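Local coordinates for histidine triad (HIT) protein (Marinobacter aquaeolei, PDB 3OHE) that probably acts as a hydrolase or transferase on nucleotide-type substrates, as in other histidine triad proteins, and binds calcium ions in the crystal, at residues Phe3-His14 with Cys22-Asn30; Leu58-Met69 with Gln89-Arg97. All coordinates share one frame; numbering follows the deposited sequence. Where two conformers were deposited one is given.

Contact 1. Residues Phe3-His14 with Cys22-Asn30; sequences FQLHERLAADTH and CDVLLMNDN. With CA (calcium ion), chain C.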
loop_
_atom_site.group_PDB
_atom_site.type_symbol
_atom_site.label_atom_id
_atom_site.label_comp_id
_atom_site.label_asym_id
_atom_site.label_seq_id
_atom_site.Cartn_x
_atom_site.Cartn_y
_atom_site.Cartn_z
ATOM N N PHE A 3 -14.026 16.743 -9.221
ATOM C CA PHE A 3 -13.733 15.909 -8.057
ATOM C C PHE A 3 -14.683 16.260 -6.904
ATOM O O PHE A 3 -14.896 17.449 -6.613
ATOM C CB PHE A 3 -12.280 16.074 -7.613
ATOM C CG PHE A 3 -11.971 15.382 -6.315
ATOM C CD1 PHE A 3 -11.770 14.027 -6.315
ATOM C CD2 PHE A 3 -11.941 16.075 -5.136
ATOM C CE1 PHE A 3 -11.497 13.355 -5.140
ATOM C CE2 PHE A 3 -11.673 15.403 -3.939
ATOM C CZ PHE A 3 -11.447 14.061 -3.971
ATOM N N GLN A 4 -15.192 15.251 -6.232
ATOM C CA GLN A 4 -15.963 15.431 -5.015
ATOM C C GLN A 4 -15.574 14.365 -4.022
ATOM O O GLN A 4 -15.649 13.162 -4.319
ATOM C CB GLN A 4 -17.458 15.359 -5.312
ATOM C CG GLN A 4 -18.319 15.676 -4.117
ATOM C CD GLN A 4 -19.766 15.651 -4.487
ATOM O OE1 GLN A 4 -20.313 16.637 -5.035
ATOM N NE2 GLN A 4 -20.391 14.483 -4.298
ATOM N N LEU A 5 -15.138 14.765 -2.839
ATOM C CA LEU A 5 -14.712 13.794 -1.831
ATOM C C LEU A 5 -15.871 12.839 -1.519
ATOM O O LEU A 5 -17.014 13.269 -1.296
ATOM C CB LEU A 5 -14.280 14.510 -0.551
ATOM C CG LEU A 5 -13.693 13.621 0.540
ATOM C CD1 LEU A 5 -12.379 12.974 0.119
ATOM C CD2 LEU A 5 -13.447 14.433 1.828
ATOM N N HIS A 6 -15.595 11.539 -1.475
ATOM C CA HIS A 6 -16.587 10.525 -1.173
ATOM C C HIS A 6 -17.141 10.720 0.233
ATOM O O HIS A 6 -16.380 10.989 1.160
ATOM C CB HIS A 6 -15.962 9.136 -1.348
ATOM C CG HIS A 6 -16.927 8.014 -1.336
ATOM N ND1 HIS A 6 -17.508 7.544 -0.181
ATOM C CD2 HIS A 6 -17.406 7.248 -2.348
ATOM C CE1 HIS A 6 -18.292 6.522 -0.479
ATOM N NE2 HIS A 6 -18.226 6.309 -1.784
ATOM N N GLU A 7 -18.453 10.574 0.391
ATOM C CA GLU A 7 -19.114 10.816 1.669
ATOM C C GLU A 7 -18.561 9.963 2.793
ATOM O O GLU A 7 -18.513 10.428 3.942
ATOM C CB GLU A 7 -20.627 10.606 1.545
ATOM C CG GLU A 7 -21.062 9.166 1.246
ATOM C CD GLU A 7 -21.175 8.203 2.446
ATOM O OE1 GLU A 7 -21.311 8.649 3.629
ATOM O OE2 GLU A 7 -21.141 6.961 2.196
ATOM N N ARG A 8 -18.150 8.729 2.510
ATOM C CA ARG A 8 -17.632 7.865 3.587
ATOM C C ARG A 8 -16.276 8.383 4.086
ATOM O O ARG A 8 -15.972 8.360 5.268
ATOM C CB ARG A 8 -17.534 6.409 3.129
ATOM C CG ARG A 8 -16.980 5.447 4.142
ATOM C CD ARG A 8 -17.774 5.209 5.402
ATOM N NE ARG A 8 -17.081 4.191 6.213
ATOM C CZ ARG A 8 -17.059 2.873 5.958
ATOM N NH1 ARG A 8 -17.714 2.345 4.920
ATOM N NH2 ARG A 8 -16.374 2.062 6.769
ATOM N N LEU A 9 -15.442 8.839 3.154
ATOM C CA LEU A 9 -14.153 9.446 3.536
ATOM C C LEU A 9 -14.393 10.708 4.356
ATOM O O LEU A 9 -13.756 10.896 5.389
ATOM C CB LEU A 9 -13.285 9.740 2.314
ATOM C CG LEU A 9 -12.744 8.506 1.593
ATOM C CD1 LEU A 9 -12.013 8.879 0.303
ATOM C CD2 LEU A 9 -11.884 7.650 2.494
ATOM N N ALA A 10 -15.337 11.552 3.928
ATOM C CA ALA A 10 -15.675 12.740 4.691
ATOM C C ALA A 10 -16.151 12.411 6.101
ATOM O O ALA A 10 -15.709 13.022 7.092
ATOM C CB ALA A 10 -16.731 13.545 3.940
ATOM N N ALA A 11 -17.018 11.411 6.216
ATOM C CA ALA A 11 -17.575 11.010 7.507
ATOM C C ALA A 11 -16.534 10.448 8.487
ATOM O O ALA A 11 -16.636 10.639 9.698
ATOM C CB ALA A 11 -18.699 9.999 7.305
ATOM N N ASP A 12 -15.531 9.760 7.954
ATOM C CA ASP A 12 -14.578 8.973 8.747
ATOM C C ASP A 12 -13.323 9.759 9.098
ATOM O O ASP A 12 -12.442 9.214 9.795
ATOM C CB ASP A 12 -14.172 7.702 7.986
ATOM C CG ASP A 12 -15.232 6.631 7.977
ATOM O OD1 ASP A 12 -16.256 6.764 8.679
ATOM O OD2 ASP A 12 -14.994 5.614 7.252
ATOM N N THR A 13 -13.213 11.008 8.625
ATOM C CA THR A 13 -11.968 11.783 8.737
ATOM C C THR A 13 -12.211 13.224 9.150
ATOM O O THR A 13 -13.347 13.741 9.110
ATOM C CB THR A 13 -11.188 11.792 7.403
ATOM O OG1 THR A 13 -11.923 12.578 6.450
ATOM C CG2 THR A 13 -10.872 10.431 6.844
ATOM N N HIS A 14 -11.130 13.854 9.575
ATOM C CA HIS A 14 -11.040 15.318 9.726
ATOM C C HIS A 14 -10.045 15.861 8.704
ATOM O O HIS A 14 -9.019 15.251 8.472
ATOM C CB HIS A 14 -10.566 15.672 11.129
ATOM C CG HIS A 14 -11.525 15.267 12.195
ATOM N ND1 HIS A 14 -12.824 15.735 12.250
ATOM C CD2 HIS A 14 -11.376 14.428 13.248
ATOM C CE1 HIS A 14 -13.421 15.211 13.312
ATOM N NE2 HIS A 14 -12.560 14.429 13.940
ATOM N N CYS A 22 -3.573 16.472 -3.494
ATOM C CA CYS A 22 -4.451 15.676 -2.641
ATOM C C CYS A 22 -5.101 16.437 -1.509
ATOM O O CYS A 22 -4.522 17.367 -0.913
ATOM C CB CYS A 22 -3.683 14.523 -1.975
ATOM S SG CYS A 22 -2.887 13.370 -3.121
ATOM N N ASP A 23 -6.298 15.989 -1.131
ATOM C CA ASP A 23 -6.792 16.305 0.201
ATOM C C ASP A 23 -6.065 15.437 1.210
ATOM O O ASP A 23 -5.872 14.232 1.008
ATOM C CB ASP A 23 -8.312 16.072 0.280
ATOM C CG ASP A 23 -9.129 17.169 -0.406
ATOM O OD1 ASP A 23 -8.584 18.229 -0.814
ATOM O OD2 ASP A 23 -10.385 16.986 -0.523
ATOM N N VAL A 24 -5.676 16.058 2.326
ATOM C CA VAL A 24 -4.921 15.391 3.373
ATOM C C VAL A 24 -5.844 15.247 4.557
ATOM O O VAL A 24 -6.262 16.270 5.146
ATOM C CB VAL A 24 -3.629 16.147 3.743
ATOM C CG1 VAL A 24 -2.782 15.298 4.724
ATOM C CG2 VAL A 24 -2.832 16.495 2.504
ATOM N N LEU A 25 -6.204 14.001 4.896
ATOM C CA LEU A 25 -7.246 13.700 5.860
ATOM C C LEU A 25 -6.682 12.912 7.021
ATOM O O LEU A 25 -5.896 12.006 6.840
ATOM C CB LEU A 25 -8.361 12.915 5.164
ATOM C CG LEU A 25 -8.972 13.516 3.892
ATOM C CD1 LEU A 25 -10.064 12.574 3.385
ATOM C CD2 LEU A 25 -9.492 14.980 4.121
ATOM N N LEU A 26 -7.151 13.236 8.218
ATOM C CA LEU A 26 -6.842 12.482 9.422
ATOM C C LEU A 26 -7.917 11.412 9.623
ATOM O O LEU A 26 -9.088 11.748 9.784
ATOM C CB LEU A 26 -6.875 13.401 10.631
ATOM C CG LEU A 26 -6.539 12.801 12.005
ATOM C CD1 LEU A 26 -5.060 12.367 12.043
ATOM C CD2 LEU A 26 -6.889 13.837 13.100
HETATM N N MSE A 27 -7.547 10.149 9.610
HETATM C CA MSE A 27 -8.515 9.086 9.953
HETATM C C MSE A 27 -8.928 9.304 11.395
HETATM O O MSE A 27 -8.064 9.427 12.254
HETATM C CB MSE A 27 -7.915 7.690 9.737
HETATM C CG MSE A 27 -8.912 6.583 9.981
HETATM SE SE MSE A 27 -10.367 6.541 8.683
HETATM C CE MSE A 27 -9.597 5.205 7.534
ATOM N N ASN A 28 -10.245 9.359 11.643
ATOM C CA ASN A 28 -10.750 9.716 12.964
ATOM C C ASN A 28 -10.763 8.548 13.961
ATOM O O ASN A 28 -11.808 8.188 14.507
ATOM C CB ASN A 28 -12.149 10.351 12.852
ATOM C CG ASN A 28 -12.549 11.057 14.119
ATOM O OD1 ASN A 28 -11.699 11.454 14.929
ATOM N ND2 ASN A 28 -13.846 11.196 14.317
ATOM N N ASP A 29 -9.587 7.961 14.119
ATOM C CA ASP A 29 -9.296 6.890 15.061
ATOM C C ASP A 29 -7.957 7.235 15.665
ATOM O O ASP A 29 -6.928 7.139 14.992
ATOM C CB ASP A 29 -9.282 5.516 14.368
ATOM C CG ASP A 29 -9.079 4.370 15.357
ATOM O OD1 ASP A 29 -8.943 4.653 16.586
ATOM O OD2 ASP A 29 -9.004 3.212 14.890
ATOM N N ASN A 30 -7.959 7.646 16.939
ATOM C CA ASN A 30 -6.752 8.118 17.583
ATOM C C ASN A 30 -5.875 6.974 18.092
ATOM O O ASN A 30 -4.833 7.210 18.707
ATOM C CB ASN A 30 -7.035 9.153 18.668
ATOM C CG ASN A 30 -7.654 8.558 19.905
ATOM O OD1 ASN A 30 -7.660 7.352 20.083
ATOM N ND2 ASN A 30 -8.157 9.420 20.797
HETATM CA CA CA C . -14.914 15.191 7.837
HETATM O O HOH W 1 -15.721 9.882 12.348
HETATM O O HOH W 2 -12.827 15.228 6.185
HETATM O O HOH W 3 -13.791 13.462 16.358
HETATM O O HOH W 4 -14.577 16.563 9.959
HETATM O O HOH W 5 -17.196 15.641 7.469
#

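Contact 2. Residues Leu58-Met69 with Gln89-Arg97; sequences LLFESSALSEGM and QLHLHHIVR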
loop_
_atom_site.group_PDB
_atom_site.type_symbol
_atom_site.label_atom_id
_atom_site.label_comp_id
_atom_site.label_asym_id
_atom_site.label_seq_id
_atom_site.Cartn_x
_atom_site.Cartn_y
_atom_site.Cartn_z
ATOM N N LEU A 58 1.856 11.785 -6.778
ATOM C CA LEU A 58 1.348 11.074 -5.618
ATOM C C LEU A 58 2.477 10.358 -4.873
ATOM O O LEU A 58 2.527 10.373 -3.651
ATOM C CB LEU A 58 0.266 10.057 -6.024
ATOM C CG LEU A 58 -0.388 9.258 -4.890
ATOM C CD1 LEU A 58 -1.001 10.191 -3.822
ATOM C CD2 LEU A 58 -1.415 8.311 -5.507
ATOM N N LEU A 59 3.372 9.706 -5.617
ATOM C CA LEU A 59 4.523 9.061 -5.010
ATOM C C LEU A 59 5.387 10.053 -4.247
ATOM O O LEU A 59 5.813 9.805 -3.115
ATOM C CB LEU A 59 5.351 8.351 -6.095
ATOM C CG LEU A 59 6.729 7.843 -5.687
ATOM C CD1 LEU A 59 6.640 6.722 -4.650
ATOM C CD2 LEU A 59 7.520 7.389 -6.974
ATOM N N PHE A 60 5.690 11.190 -4.872
ATOM C CA PHE A 60 6.495 12.234 -4.202
ATOM C C PHE A 60 5.832 12.619 -2.872
ATOM O O PHE A 60 6.491 12.673 -1.821
ATOM C CB PHE A 60 6.662 13.479 -5.099
ATOM C CG PHE A 60 7.209 14.639 -4.369
ATOM C CD1 PHE A 60 8.542 14.714 -4.054
ATOM C CD2 PHE A 60 6.356 15.621 -3.861
ATOM C CE1 PHE A 60 9.030 15.820 -3.325
ATOM C CE2 PHE A 60 6.832 16.699 -3.124
ATOM C CZ PHE A 60 8.174 16.769 -2.851
ATOM N N GLU A 61 4.539 12.898 -2.922
ATOM C CA GLU A 61 3.815 13.349 -1.727
ATOM C C GLU A 61 3.765 12.252 -0.672
ATOM O O GLU A 61 3.955 12.518 0.526
ATOM C CB GLU A 61 2.397 13.829 -2.085
ATOM C CG GLU A 61 2.450 15.088 -2.966
ATOM C CD GLU A 61 1.085 15.702 -3.273
ATOM O OE1 GLU A 61 0.098 15.132 -2.799
ATOM O OE2 GLU A 61 1.019 16.747 -3.975
ATOM N N SER A 62 3.479 11.029 -1.079
ATOM C CA SER A 62 3.369 9.897 -0.163
ATOM C C SER A 62 4.693 9.611 0.523
ATOM O O SER A 62 4.745 9.398 1.743
ATOM C CB SER A 62 2.913 8.663 -0.916
ATOM O OG SER A 62 2.858 7.529 -0.069
ATOM N N SER A 63 5.778 9.578 -0.259
ATOM C CA SER A 63 7.099 9.338 0.322
ATOM C C SER A 63 7.501 10.444 1.277
ATOM O O SER A 63 8.095 10.180 2.341
ATOM C CB SER A 63 8.133 9.166 -0.767
ATOM O OG SER A 63 8.010 7.868 -1.320
ATOM N N ALA A 64 7.213 11.698 0.963
ATOM C CA ALA A 64 7.560 12.831 1.826
ATOM C C ALA A 64 6.714 12.771 3.105
ATOM O O ALA A 64 7.212 12.951 4.233
ATOM C CB ALA A 64 7.367 14.174 1.089
ATOM N N LEU A 65 5.417 12.525 2.944
ATOM C CA LEU A 65 4.522 12.379 4.102
ATOM C C LEU A 65 4.988 11.252 5.018
ATOM O O LEU A 65 5.030 11.409 6.254
ATOM C CB LEU A 65 3.092 12.125 3.636
ATOM C CG LEU A 65 2.055 11.887 4.739
ATOM C CD1 LEU A 65 1.851 13.169 5.590
ATOM C CD2 LEU A 65 0.710 11.427 4.109
ATOM N N SER A 66 5.305 10.102 4.447
ATOM C CA SER A 66 5.678 8.916 5.243
ATOM C C SER A 66 6.945 9.194 6.046
ATOM O O SER A 66 6.971 8.992 7.264
ATOM C CB SER A 66 5.938 7.690 4.359
ATOM O OG SER A 66 4.772 7.237 3.727
ATOM N N GLU A 67 8.001 9.654 5.385
ATOM C CA GLU A 67 9.246 9.915 6.093
ATOM C C GLU A 67 9.055 10.953 7.193
ATOM O O GLU A 67 9.578 10.826 8.311
ATOM C CB GLU A 67 10.342 10.338 5.111
ATOM C CG GLU A 67 11.698 10.402 5.785
ATOM C CD GLU A 67 12.880 10.568 4.894
ATOM O OE1 GLU A 67 12.731 10.620 3.664
ATOM O OE2 GLU A 67 14.003 10.655 5.471
ATOM N N GLY A 68 8.306 11.993 6.884
ATOM C CA GLY A 68 8.039 13.044 7.855
ATOM C C GLY A 68 7.208 12.565 9.040
ATOM O O GLY A 68 7.494 12.963 10.188
HETATM N N MSE A 69 6.184 11.738 8.802
HETATM C CA MSE A 69 5.396 11.181 9.899
HETATM C C MSE A 69 6.219 10.277 10.790
HETATM O O MSE A 69 6.042 10.258 12.009
HETATM C CB MSE A 69 4.216 10.392 9.341
HETATM C CG MSE A 69 3.105 11.196 8.748
HETATM SE SE MSE A 69 1.622 10.140 8.110
HETATM C CE MSE A 69 0.828 9.602 9.812
ATOM N N GLN A 89 -13.279 5.541 -4.455
ATOM C CA GLN A 89 -12.426 6.694 -4.658
ATOM C C GLN A 89 -11.030 6.417 -4.118
ATOM O O GLN A 89 -10.856 6.219 -2.927
ATOM C CB GLN A 89 -13.048 7.882 -3.965
ATOM C CG GLN A 89 -12.263 9.197 -4.109
ATOM C CD GLN A 89 -13.089 10.375 -3.661
ATOM O OE1 GLN A 89 -13.116 10.725 -2.479
ATOM N NE2 GLN A 89 -13.845 10.948 -4.600
ATOM N N LEU A 90 -10.039 6.454 -4.993
ATOM C CA LEU A 90 -8.655 6.176 -4.627
ATOM C C LEU A 90 -8.239 7.032 -3.416
ATOM O O LEU A 90 -8.345 8.259 -3.441
ATOM C CB LEU A 90 -7.721 6.493 -5.784
ATOM C CG LEU A 90 -6.203 6.427 -5.506
ATOM C CD1 LEU A 90 -5.784 5.029 -5.070
ATOM C CD2 LEU A 90 -5.440 6.913 -6.718
ATOM N N HIS A 91 -7.697 6.348 -2.391
ATOM C CA HIS A 91 -7.158 7.026 -1.239
ATOM C C HIS A 91 -6.026 6.170 -0.686
ATOM O O HIS A 91 -6.110 4.949 -0.684
ATOM C CB HIS A 91 -8.254 7.355 -0.222
ATOM C CG HIS A 91 -8.977 6.169 0.333
ATOM N ND1 HIS A 91 -9.948 5.501 -0.371
ATOM C CD2 HIS A 91 -8.951 5.595 1.564
ATOM C CE1 HIS A 91 -10.465 4.546 0.396
ATOM N NE2 HIS A 91 -9.861 4.568 1.570
ATOM N N LEU A 92 -4.989 6.842 -0.195
ATOM C CA LEU A 92 -3.768 6.158 0.193
ATOM C C LEU A 92 -3.563 6.323 1.696
ATOM O O LEU A 92 -3.390 7.445 2.184
ATOM C CB LEU A 92 -2.609 6.733 -0.652
ATOM C CG LEU A 92 -1.250 6.071 -0.600
ATOM C CD1 LEU A 92 -1.380 4.603 -1.109
ATOM C CD2 LEU A 92 -0.191 6.829 -1.431
ATOM N N HIS A 93 -3.604 5.206 2.416
ATOM C CA HIS A 93 -3.409 5.154 3.877
ATOM C C HIS A 93 -1.950 5.229 4.245
ATOM O O HIS A 93 -1.136 4.551 3.638
ATOM C CB HIS A 93 -3.945 3.826 4.427
ATOM C CG HIS A 93 -5.394 3.594 4.193
ATOM N ND1 HIS A 93 -6.359 4.183 4.969
ATOM C CD2 HIS A 93 -6.021 2.787 3.315
ATOM C CE1 HIS A 93 -7.536 3.764 4.549
ATOM N NE2 HIS A 93 -7.361 2.921 3.546
ATOM N N HIS A 94 -1.640 6.032 5.268
ATOM C CA HIS A 94 -0.299 6.143 5.852
ATOM C C HIS A 94 -0.443 6.017 7.368
ATOM O O HIS A 94 -1.007 6.912 8.002
ATOM C CB HIS A 94 0.349 7.490 5.505
ATOM C CG HIS A 94 0.438 7.769 4.046
ATOM N ND1 HIS A 94 -0.648 8.130 3.288
ATOM C CD2 HIS A 94 1.481 7.699 3.201
ATOM C CE1 HIS A 94 -0.257 8.266 2.029
ATOM N NE2 HIS A 94 1.031 8.018 1.946
ATOM N N ILE A 95 0.011 4.886 7.899
ATOM C CA ILE A 95 -0.236 4.558 9.315
ATOM C C ILE A 95 1.106 4.331 10.009
ATOM O O ILE A 95 1.905 3.502 9.566
ATOM C CB ILE A 95 -1.119 3.321 9.460
ATOM C CG1 ILE A 95 -2.383 3.436 8.577
ATOM C CG2 ILE A 95 -1.497 3.119 10.941
ATOM C CD1 ILE A 95 -3.195 2.173 8.465
ATOM N N VAL A 96 1.381 5.117 11.042
ATOM C CA VAL A 96 2.568 4.903 11.873
ATOM C C VAL A 96 2.317 3.762 12.838
ATOM O O VAL A 96 1.312 3.751 13.542
ATOM C CB VAL A 96 2.953 6.193 12.644
ATOM C CG1 VAL A 96 4.172 5.916 13.538
ATOM C CG2 VAL A 96 3.215 7.334 11.713
ATOM N N ARG A 97 3.238 2.800 12.842
ATOM C CA ARG A 97 3.132 1.640 13.725
ATOM C C ARG A 97 4.246 1.636 14.769
ATOM O O ARG A 97 5.348 2.165 14.525
ATOM C CB ARG A 97 3.227 0.331 12.912
ATOM C CG ARG A 97 2.219 0.216 11.806
ATOM C CD ARG A 97 0.780 0.269 12.283
ATOM N NE ARG A 97 0.503 -0.754 13.293
ATOM C CZ ARG A 97 0.147 -1.998 13.028
ATOM N NH1 ARG A 97 0.007 -2.417 11.798
ATOM N NH2 ARG A 97 -0.056 -2.851 14.025
#

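Contact 1. Residues Phe3-His14 with Cys22-Asn30
Thr13 and His14 pair antiparallel with Met27 and Leu26, and helix 7-12 lies at 59° to strand 22-27. They join the first two strands of the sheet as a beta hairpin, with the calcium site where helix passes into strand. His14 N donates to Leu26 O at 2.9 Å, and Leu26 N to His14 O at 2.8 Å. Asn28 N adds a hydrogen bond to Asp12 O. Thr13 OG1 sits between its backbone N and carbonyl carbon (chi1 69°). It donates to Leu9 O at 2.7 Å and lies 3.6 Å from Leu25 CD1. Leu5 and Leu25 meet tip to tip, CD1 to CD1, at 4.0 Å. The His14 ring crosses the Asn28 amide, planes 65° apart. Water 3 bridges His14 NE2 and Asn28 ND2, while Asn28 OD1 accepts from Tyr117 N. Calcium is bound by Ala10 O at 2.4 Å, Thr13 O at 2.5 Å and three waters, of which water 2 donates to Thr13 OG1. Putting a valine at Thr13 would probably leave Leu9 O without this donor and water 2 without its acceptor. The hydroxyl thus joins the helix backbone to the calcium shell, and the ion probably polarises the carbonyls that bind it.

Contact 2. Residues Leu58-Met69 with Gln89-Arg97
His94 points its ring from strand 92-97 into helix 58-69, where Ser62 and Leu65 take it up from different sides. The ring is set by chi1 -56°, which places CG beside the backbone N. Its NE2 meets Ser62 OG at 2.8 Å in a hydrogen bond at the ring edge; either atom could be the donor. Leu65 comes over one face. Its CD2 stands 3.7 Å from the ring centroid and only 11° off the ring normal, a CH-pi contact. The ring is further fixed by a hydrogen bond from ND1 to Val35 O, so both ring nitrogens are held.

Ser66 has two conformers. In one of them its OG also lies at the ring edge, in the ring plane, 3.4 Å from His94 CD2, and donates to Ser62 O from above the carbonyl plane. Ser66 N reaches the same oxygen from the opposite face.

Apolar side chains continue the contact along the strand. Met69, a selenomethionine, crosses His94 at about a right angle, its SE 3.9 Å from His94 CB. Its chain bends at chi3, and CE comes to lie 3.8 Å from Val96 CG2. Toward the other end Leu92, also with two conformers, in one of them sets CD2 against Leu58 CD1 and Ser62 OG.

His91 and His93 fit the histidine triad motif, with Gln89 probably at the first histidine position. Helix and strand run nearly parallel, at 18°. Val80 of strand 77-82 packs on Ser62, Ser66 and Leu92, strand 34-39 adds Val35 against Met69 and Leu37 against His94, and Tyr48 of the second subunit lies on Ser66.

In the fold
From the N terminus, contact 1 comes first. It joins the opening loop and helix 7-12 to strand 22-27 and closes the hairpin of strands 13-18 and 22-27. Contact 2 opens later, within helix 52-72, and closes the longer loop that passes through strand 77-82 to strand 92-97. The two are in series and neither nests in the other. Both reach the same antiparallel sheet, where strand 34-39 lies between strands 22-27 and 92-97. Their centres are about 14 Å apart, yet they touch. The side chain of Gln89 probably hydrogen-bonds to Gln4 O and His6 N, and Cys22 SG packs against Glu61 of helix 52-72.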